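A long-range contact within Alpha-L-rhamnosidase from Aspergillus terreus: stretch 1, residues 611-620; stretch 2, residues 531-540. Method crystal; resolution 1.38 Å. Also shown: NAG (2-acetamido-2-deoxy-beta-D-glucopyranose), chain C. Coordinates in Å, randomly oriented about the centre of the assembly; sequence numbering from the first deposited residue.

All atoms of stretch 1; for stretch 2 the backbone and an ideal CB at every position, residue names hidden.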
# COMPACT_ATOMS: atom_id res chain seq x y z
N ASP A 611 -2.58 25.36 -3.75
CA ASP A 611 -4.02 25.24 -3.95
C ASP A 611 -4.60 24.17 -3.01
O ASP A 611 -5.58 24.38 -2.26
CB ASP A 611 -4.27 24.87 -5.40
CG ASP A 611 -5.71 24.90 -5.85
OD1 ASP A 611 -6.44 25.78 -5.39
OD2 ASP A 611 -6.04 24.08 -6.73
N MET A 612 -3.92 23.00 -2.96
CA MET A 612 -4.36 21.92 -2.09
C MET A 612 -4.32 22.38 -0.63
O MET A 612 -5.24 22.07 0.16
CB MET A 612 -3.52 20.65 -2.24
CG MET A 612 -3.81 19.86 -3.52
SD MET A 612 -2.94 18.29 -3.58
CE MET A 612 -1.22 18.76 -3.78
N LEU A 613 -3.26 23.11 -0.26
CA LEU A 613 -3.13 23.55 1.14
C LEU A 613 -4.22 24.59 1.50
O LEU A 613 -4.75 24.55 2.60
CB LEU A 613 -1.70 24.06 1.39
CG LEU A 613 -1.41 24.48 2.85
CD1 LEU A 613 -1.61 23.31 3.83
CD2 LEU A 613 -0.00 25.03 2.92
N ALA A 614 -4.56 25.50 0.57
CA ALA A 614 -5.69 26.41 0.76
C ALA A 614 -6.96 25.60 1.04
O ALA A 614 -7.69 25.91 1.97
CB ALA A 614 -5.87 27.31 -0.44
N ASN A 615 -7.20 24.58 0.21
CA ASN A 615 -8.42 23.80 0.27
C ASN A 615 -8.48 22.98 1.55
O ASN A 615 -9.53 22.91 2.21
CB ASN A 615 -8.62 22.98 -1.00
CG ASN A 615 -8.97 23.86 -2.18
OD1 ASN A 615 -8.89 25.10 -2.11
ND2 ASN A 615 -9.33 23.22 -3.27
N ILE A 616 -7.34 22.38 1.93
CA ILE A 616 -7.28 21.63 3.20
C ILE A 616 -7.55 22.58 4.37
O ILE A 616 -8.27 22.24 5.32
CB ILE A 616 -5.91 20.93 3.34
CG1 ILE A 616 -5.76 19.80 2.32
CG2 ILE A 616 -5.71 20.48 4.76
CD1 ILE A 616 -4.29 19.39 2.20
N SER A 617 -6.95 23.78 4.29
CA SER A 617 -7.16 24.79 5.34
C SER A 617 -8.66 25.09 5.48
O SER A 617 -9.17 25.13 6.58
CB SER A 617 -6.34 26.06 5.05
OG SER A 617 -4.95 25.75 5.03
N THR A 618 -9.35 25.27 4.35
CA THR A 618 -10.79 25.52 4.38
C THR A 618 -11.55 24.35 5.00
O THR A 618 -12.42 24.54 5.85
CB THR A 618 -11.25 25.82 2.96
OG1 THR A 618 -10.59 27.00 2.51
CG2 THR A 618 -12.74 26.03 2.90
N SER A 619 -11.19 23.12 4.63
CA SER A 619 -11.84 21.92 5.16
C SER A 619 -11.72 21.88 6.69
O SER A 619 -12.63 21.38 7.39
CB SER A 619 -11.28 20.65 4.54
OG SER A 619 -11.55 20.58 3.14
N LEU A 620 -10.56 22.34 7.19
CA LEU A 620 -10.26 22.31 8.63
C LEU A 620 -10.62 23.59 9.37
O LEU A 620 -10.36 23.71 10.53
CB LEU A 620 -8.76 22.05 8.81
CG LEU A 620 -8.26 20.67 8.38
CD1 LEU A 620 -6.75 20.57 8.55
CD2 LEU A 620 -8.97 19.53 9.12
N UNK A 531 3.88 15.17 0.75
CA UNK A 531 3.44 15.47 2.12
C UNK A 531 2.15 16.32 2.14
O UNK A 531 1.51 16.43 3.20
CB UNK A 531 4.55 16.20 2.87
N UNK A 532 1.82 16.92 0.98
CA UNK A 532 0.54 17.64 0.77
C UNK A 532 -0.43 16.73 0.02
O UNK A 532 -1.59 16.60 0.39
CB UNK A 532 0.76 18.94 -0.01
N UNK A 533 0.04 16.21 -1.10
CA UNK A 533 -0.83 15.51 -2.07
C UNK A 533 -1.42 14.21 -1.53
O UNK A 533 -2.56 13.83 -1.83
CB UNK A 533 -0.04 15.20 -3.35
N UNK A 534 -0.60 13.42 -0.83
CA UNK A 534 -1.10 12.13 -0.33
C UNK A 534 -2.17 12.39 0.73
O UNK A 534 -3.25 11.81 0.64
CB UNK A 534 0.04 11.28 0.25
N UNK A 535 -1.96 13.27 1.74
CA UNK A 535 -3.05 13.69 2.64
C UNK A 535 -4.30 14.23 1.92
O UNK A 535 -5.43 13.85 2.30
CB UNK A 535 -2.53 14.77 3.59
N UNK A 536 -4.10 15.08 0.91
CA UNK A 536 -5.27 15.65 0.24
C UNK A 536 -6.11 14.52 -0.37
O UNK A 536 -7.34 14.47 -0.23
CB UNK A 536 -4.85 16.65 -0.84
N UNK A 537 -5.46 13.60 -1.09
CA UNK A 537 -6.13 12.47 -1.71
C UNK A 537 -6.76 11.53 -0.66
O UNK A 537 -7.80 10.88 -0.91
CB UNK A 537 -5.14 11.70 -2.58
N UNK A 538 -6.04 11.32 0.45
CA UNK A 538 -6.55 10.44 1.46
C UNK A 538 -7.90 10.97 1.97
O UNK A 538 -8.79 10.18 2.28
CB UNK A 538 -5.54 10.30 2.60
N UNK A 539 -7.97 12.30 2.16
CA UNK A 539 -9.22 12.91 2.61
C UNK A 539 -10.34 12.82 1.53
O UNK A 539 -11.45 12.42 1.87
CB UNK A 539 -8.97 14.37 2.98
N UNK A 540 -9.97 13.04 0.27
CA UNK A 540 -10.93 12.88 -0.81
C UNK A 540 -11.52 11.46 -0.77
O UNK A 540 -12.74 11.24 -0.94
CB UNK A 540 -10.27 13.16 -2.16
C1 NAG C . -9.63 23.96 -4.46
C2 NAG C . -9.59 23.05 -5.68
C3 NAG C . -9.96 23.85 -6.94
C4 NAG C . -11.26 24.59 -6.73
C5 NAG C . -11.21 25.40 -5.44
C6 NAG C . -12.52 26.11 -5.12
C7 NAG C . -8.08 21.15 -5.87
C8 NAG C . -6.64 20.73 -6.00
N2 NAG C . -8.29 22.46 -5.80
O3 NAG C . -10.08 22.94 -8.04
O4 NAG C . -11.40 25.50 -7.83
O5 NAG C . -10.90 24.52 -4.35
O6 NAG C . -13.61 25.16 -4.96
O7 NAG C . -8.98 20.34 -5.78

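Two helices cross here at 45°, their axes 9.9 Å apart at the closest point, and most of the contact comes from positions 532, 536 and 539, with the backbone at 533 adding to it.

Position 531 has nothing of stretch 1 within 5.5 Å of its ideal CB, so stretch 1 sets no rule; the deposited residue is Ile531.

At 532 CA-to-CB points toward the other helix. The ideal CB lies 4.3 Å from Met612 CE, and the surroundings are the apolar flanks of Met612, Leu613 and Ile616, with no polar side chain to answer. A compact aliphatic residue fits: valine, isoleucine, perhaps alanine with some slack. The residue is Val532, with chi1 t. Its CG1 packs 3.7 Å from Met612 CB and 4.4 Å from Ile616 CD1, filling the space between them.

Position 533 points away, yet its ideal CB would stand only 3.8 Å from Met612 CE, and its CA is closer still. A small residue suits this tight backbone; the helical angles of -66/-42 do not demand glycine, and alanine would be plausible too. Gly533 is what occurs, and the Met612 CE methyl rests 3.7 Å from its CA.

Position 534 points away from stretch 1, which leaves the choice open; it is Val534.

At 535 the backbone gives a different clue. The N makes no bond to the turn before and the helix is kinked, while phi is -53°. Proline fits all of this, though other residues could adopt the angles. CA-to-CB runs sideways, 5.1 Å from Ile616 CD1 at the ideal CB. Pro535 is the deposited residue.

Position 536 points toward stretch 1, with its ideal CB 3.7 Å from Met612 SD and 4.1 Å from Ile616 CD1. Beyond lie Asn615 and its covalently attached NAG, so a long side chain would meet both grease and polar groups. Leucine or methionine could serve the first; a large aromatic with a polar edge serves both. Trp536, chi1 t, lays one face under Met612: Met612 CG sits 3.9 Å from the centroid of the Trp536 five-membered ring, nearly on its normal, in a CH-pi contact. Ile616 CG1 approaches the ring edge, 4.1 Å from Trp536 CD1. A water accepts hydrogen bonds from Trp536 NE1 and Asn615 ND2, both at 2.9 Å, and donates one to NAG O7 at 3.1 Å, tying indole, asparagine and sugar together.

Positions 537 and 538 have no stretch 1 atom near their ideal CB and are free by this contact; they hold Gln537 and Leu538.

Position 539 points toward stretch 1, but nothing lies within 5.5 Å of its ideal CB, so a long side chain is needed to reach Ser619. An aromatic or a long polar chain would do. Tyr539, chi1 t, brings CE2 to 3.8 Å from Ser619 OG, and a second water joins Ser619 OG at 2.8 Å to Tyr539 OH through a weak 3.5 Å bond.

Position 540 points sideways and is left unconstrained; Glu540 makes no contact.

Stretch 2 531-540: IVGVPWQLYE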
# COMPACT_ATOMS: atom_id res chain seq x y z
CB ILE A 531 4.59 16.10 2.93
CG1 ILE A 531 4.39 16.02 4.45
CG2 ILE A 531 4.89 17.52 2.46
CD1 ILE A 531 4.41 14.64 4.97
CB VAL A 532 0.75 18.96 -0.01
CG1 VAL A 532 -0.57 19.73 -0.14
CG2 VAL A 532 1.78 19.86 0.65
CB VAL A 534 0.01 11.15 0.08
CG1 VAL A 534 -0.58 9.84 0.59
CG2 VAL A 534 0.89 10.86 -1.12
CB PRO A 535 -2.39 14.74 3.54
CG PRO A 535 -0.96 14.26 3.60
CD PRO A 535 -0.67 13.84 2.18
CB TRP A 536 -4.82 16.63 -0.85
CG TRP A 536 -5.93 17.23 -1.67
CD1 TRP A 536 -6.65 18.34 -1.39
CD2 TRP A 536 -6.41 16.74 -2.91
NE1 TRP A 536 -7.54 18.59 -2.38
CE2 TRP A 536 -7.46 17.60 -3.32
CE3 TRP A 536 -6.12 15.61 -3.67
CZ2 TRP A 536 -8.18 17.36 -4.49
CZ3 TRP A 536 -6.83 15.37 -4.82
CH2 TRP A 536 -7.84 16.24 -5.22
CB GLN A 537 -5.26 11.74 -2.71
CG GLN A 537 -5.95 10.59 -3.42
CD GLN A 537 -7.13 11.04 -4.26
OE1 GLN A 537 -6.95 11.79 -5.20
NE2 GLN A 537 -8.31 10.50 -3.95
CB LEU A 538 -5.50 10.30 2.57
CG LEU A 538 -5.60 9.07 3.43
CD1 LEU A 538 -5.42 7.78 2.62
CD2 LEU A 538 -4.57 9.17 4.54
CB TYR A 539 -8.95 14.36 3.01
CG TYR A 539 -10.17 15.06 3.54
CD1 TYR A 539 -10.74 14.63 4.71
CD2 TYR A 539 -10.76 16.12 2.89
CE1 TYR A 539 -11.88 15.22 5.25
CE2 TYR A 539 -11.86 16.77 3.44
CZ TYR A 539 -12.43 16.31 4.62
OH TYR A 539 -13.55 16.89 5.15
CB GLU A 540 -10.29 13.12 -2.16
CG GLU A 540 -9.95 14.58 -2.40
CD GLU A 540 -11.12 15.54 -2.45
OE1 GLU A 540 -11.97 15.37 -3.35
OE2 GLU A 540 -11.16 16.42 -1.54
O HOH W 1 -9.78 20.42 -2.83
O HOH W 2 -14.16 19.47 2.92
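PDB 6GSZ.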